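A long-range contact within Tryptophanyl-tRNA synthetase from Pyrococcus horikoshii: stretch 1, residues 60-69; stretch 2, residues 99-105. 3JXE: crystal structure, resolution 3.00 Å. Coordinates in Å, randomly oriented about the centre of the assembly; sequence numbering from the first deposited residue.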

# COMPACT_ATOMS: atom_id res chain seq x y z
N ASP B 60 -27.77 6.44 0.74
CA ASP B 60 -28.26 5.40 1.67
C ASP B 60 -28.43 5.86 3.12
O ASP B 60 -28.30 5.05 4.05
N TYR B 61 -28.72 7.14 3.32
CA TYR B 61 -28.88 7.69 4.67
C TYR B 61 -30.16 7.19 5.34
O TYR B 61 -30.22 7.04 6.56
N ASP B 62 -31.18 6.92 4.53
CA ASP B 62 -32.42 6.31 5.00
C ASP B 62 -32.18 4.88 5.50
O ASP B 62 -32.90 4.39 6.38
N LEU B 63 -31.16 4.23 4.95
CA LEU B 63 -30.78 2.88 5.37
C LEU B 63 -29.91 2.88 6.63
O LEU B 63 -29.86 1.88 7.35
N ILE B 64 -29.22 3.99 6.89
CA ILE B 64 -28.39 4.12 8.09
C ILE B 64 -29.25 4.36 9.34
O ILE B 64 -28.88 3.96 10.44
N LEU B 65 -30.40 5.02 9.14
CA LEU B 65 -31.35 5.29 10.23
C LEU B 65 -32.20 4.06 10.53
O LEU B 65 -32.54 3.81 11.69
N LYS B 66 -32.55 3.32 9.48
CA LYS B 66 -33.31 2.08 9.61
C LYS B 66 -32.53 1.07 10.44
O LYS B 66 -33.11 0.38 11.29
N ASP B 67 -31.22 0.99 10.21
CA ASP B 67 -30.34 0.08 10.94
C ASP B 67 -30.22 0.44 12.42
O ASP B 67 -30.19 -0.44 13.27
N TYR B 68 -30.17 1.74 12.71
CA TYR B 68 -30.09 2.23 14.09
C TYR B 68 -31.40 1.98 14.83
O TYR B 68 -31.39 1.57 16.00
N GLU B 69 -32.52 2.23 14.14
CA GLU B 69 -33.86 2.03 14.69
C GLU B 69 -34.13 0.56 14.99
O GLU B 69 -34.82 0.23 15.96
N TRP B 99 -21.49 15.48 16.17
CA TRP B 99 -22.90 15.45 16.53
C TRP B 99 -23.52 14.07 16.30
O TRP B 99 -24.33 13.61 17.10
N LEU B 100 -23.13 13.43 15.20
CA LEU B 100 -23.65 12.11 14.85
C LEU B 100 -23.15 11.03 15.81
O LEU B 100 -23.90 10.13 16.16
N GLN B 101 -21.89 11.13 16.23
CA GLN B 101 -21.35 10.22 17.24
C GLN B 101 -22.03 10.43 18.58
O GLN B 101 -22.34 9.48 19.29
N GLU B 102 -22.27 11.70 18.92
CA GLU B 102 -22.91 12.08 20.17
C GLU B 102 -24.29 11.45 20.29
O GLU B 102 -24.54 10.66 21.20
N LYS B 103 -25.18 11.79 19.35
CA LYS B 103 -26.59 11.41 19.43
C LYS B 103 -26.88 9.95 19.09
O LYS B 103 -27.90 9.41 19.54
N PHE B 104 -26.00 9.31 18.32
CA PHE B 104 -26.19 7.91 17.93
C PHE B 104 -25.30 6.93 18.68
O PHE B 104 -25.55 5.72 18.68
N GLY B 105 -24.25 7.45 19.32
CA GLY B 105 -23.34 6.64 20.14
C GLY B 105 -22.66 5.51 19.38
O GLY B 105 -22.73 4.35 19.79

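The contact hangs on one aromatic pair set at a right angle: the edge of the Phe-104 ring meets the face of the Tyr-68 ring, centroids 4.8 Å apart and planes at 90°, and no hydrogen bond crosses between the stretches. The two helices run in roughly the same direction, 26° apart, but their axes come no closer than 13.3 Å, so the contact is made largely by side chains reaching across the gap, and the two stretches together bury a modest 246 Å², both sides summed. Even the nearest pair of CA atoms, CA of Tyr-68 and CA of Phe-104, is 7.9 Å apart.

Tyr-68 (chi1 t, 175°) points its CA-to-CB bond toward the second stretch. Phe-104 (chi1 m, -70°) leaves its helix sideways, yet its ring comes nearer and gives the largest covered area of any residue here. CD2 of Phe-104 sits over a face of the tyrosine ring, 3.6 Å from Tyr-68 CD2, while Tyr-68 CE1 lies 3.5 Å from the carbonyl O of Phe-104. The tyrosine thus packs against both side chain and backbone of one residue. Its hydroxyl passes near the end of the helix without bonding there: Tyr-68 OH is 3.9 Å from Lys-103 O.

One turn earlier, Leu-65 (m, t) brings CD2 to 3.8 Å from CZ of Phe-104, an apolar contact at the ring's far tip. Another turn back, Tyr-61 (chi1 t) starts sideways but reaches across with its hydroxyl, OH lying 4.0 Å from CD2 of Leu-100 (m, t) and 4.5 Å from CE1 of Phe-104. Tyr-61, Leu-65 and Tyr-68 therefore all converge on Phe-104.

Lys-103 (chi1 m) instead leads its chain away, and its NZ is hydrogen-bonded elsewhere in the structure. Gly-105, with positive phi, follows Phe-104 as the helix ends.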

# COMPACT_ATOMS: atom_id res chain seq x y z
CB ASP B 60 -27.34 4.17 1.62
CG ASP B 60 -27.69 3.22 0.49
OD1 ASP B 60 -28.62 3.51 -0.29
OD2 ASP B 60 -27.02 2.17 0.39
CB TYR B 61 -28.82 9.22 4.67
CG TYR B 61 -28.80 9.81 6.06
CD1 TYR B 61 -27.69 9.69 6.88
CD2 TYR B 61 -29.91 10.49 6.56
CE1 TYR B 61 -27.67 10.23 8.16
CE2 TYR B 61 -29.91 11.04 7.84
CZ TYR B 61 -28.78 10.90 8.63
OH TYR B 61 -28.76 11.43 9.90
CB ASP B 62 -33.49 6.32 3.90
CG ASP B 62 -33.02 5.67 2.61
OD1 ASP B 62 -31.93 6.03 2.10
OD2 ASP B 62 -33.75 4.80 2.09
CB LEU B 63 -30.06 2.14 4.22
CG LEU B 63 -30.90 1.57 3.08
CD1 LEU B 63 -31.25 2.62 2.03
CD2 LEU B 63 -30.17 0.41 2.41
CB ILE B 64 -27.29 5.22 7.94
CG1 ILE B 64 -26.04 4.86 8.74
CG2 ILE B 64 -27.80 6.59 8.36
CD1 ILE B 64 -24.97 4.17 7.92
CB LEU B 65 -32.25 6.47 9.87
CG LEU B 65 -31.60 7.85 9.75
CD1 LEU B 65 -32.53 8.79 8.99
CD2 LEU B 65 -31.26 8.42 11.12
CB LYS B 66 -33.61 1.50 8.22
CG LYS B 66 -34.63 0.37 8.23
CD LYS B 66 -34.39 -0.63 7.10
CE LYS B 66 -34.89 -0.10 5.76
NZ LYS B 66 -34.59 -1.07 4.66
CB ASP B 67 -28.95 0.06 10.29
CG ASP B 67 -28.92 -0.74 8.99
OD1 ASP B 67 -29.99 -0.93 8.37
OD2 ASP B 67 -27.81 -1.17 8.59
CB TYR B 68 -29.73 3.72 14.12
CG TYR B 68 -29.74 4.33 15.51
CD1 TYR B 68 -28.71 4.08 16.41
CD2 TYR B 68 -30.79 5.16 15.92
CE1 TYR B 68 -28.71 4.63 17.69
CE2 TYR B 68 -30.80 5.73 17.19
CZ TYR B 68 -29.76 5.46 18.07
OH TYR B 68 -29.78 6.01 19.33
CB GLU B 69 -34.90 2.58 13.71
CG GLU B 69 -36.28 2.82 14.31
CD GLU B 69 -37.19 3.62 13.39
OE1 GLU B 69 -38.15 4.23 13.90
OE2 GLU B 69 -36.94 3.65 12.16
CB TRP B 99 -23.67 16.51 15.75
CG TRP B 99 -25.07 16.70 16.22
CD1 TRP B 99 -25.50 17.56 17.19
CD2 TRP B 99 -26.24 16.01 15.75
NE1 TRP B 99 -26.86 17.46 17.35
CE2 TRP B 99 -27.34 16.52 16.48
CE3 TRP B 99 -26.47 15.02 14.79
CZ2 TRP B 99 -28.65 16.06 16.28
CZ3 TRP B 99 -27.77 14.57 14.58
CH2 TRP B 99 -28.84 15.09 15.33
CB LEU B 100 -23.31 11.74 13.40
CG LEU B 100 -24.00 12.52 12.27
CD1 LEU B 100 -23.27 12.31 10.95
CD2 LEU B 100 -25.47 12.14 12.13
CB GLN B 101 -19.83 10.39 17.39
CG GLN B 101 -19.24 9.49 18.50
CD GLN B 101 -17.72 9.63 18.57
OE1 GLN B 101 -17.19 10.74 18.78
NE2 GLN B 101 -17.01 8.50 18.42
CB GLU B 102 -23.01 13.61 20.25
CG GLU B 102 -23.00 14.18 21.66
CD GLU B 102 -22.93 15.70 21.65
OE1 GLU B 102 -23.96 16.34 21.32
OE2 GLU B 102 -21.86 16.25 21.98
CB LYS B 103 -27.43 12.34 18.55
CG LYS B 103 -27.25 13.83 18.82
CD LYS B 103 -27.89 14.27 20.14
CE LYS B 103 -27.59 15.74 20.44
NZ LYS B 103 -28.32 16.22 21.64
CB PHE B 104 -26.00 7.73 16.42
CG PHE B 104 -27.09 8.34 15.58
CD1 PHE B 104 -26.86 9.51 14.86
CD2 PHE B 104 -28.34 7.74 15.50
CE1 PHE B 104 -27.87 10.07 14.08
CE2 PHE B 104 -29.35 8.29 14.72
CZ PHE B 104 -29.11 9.47 14.01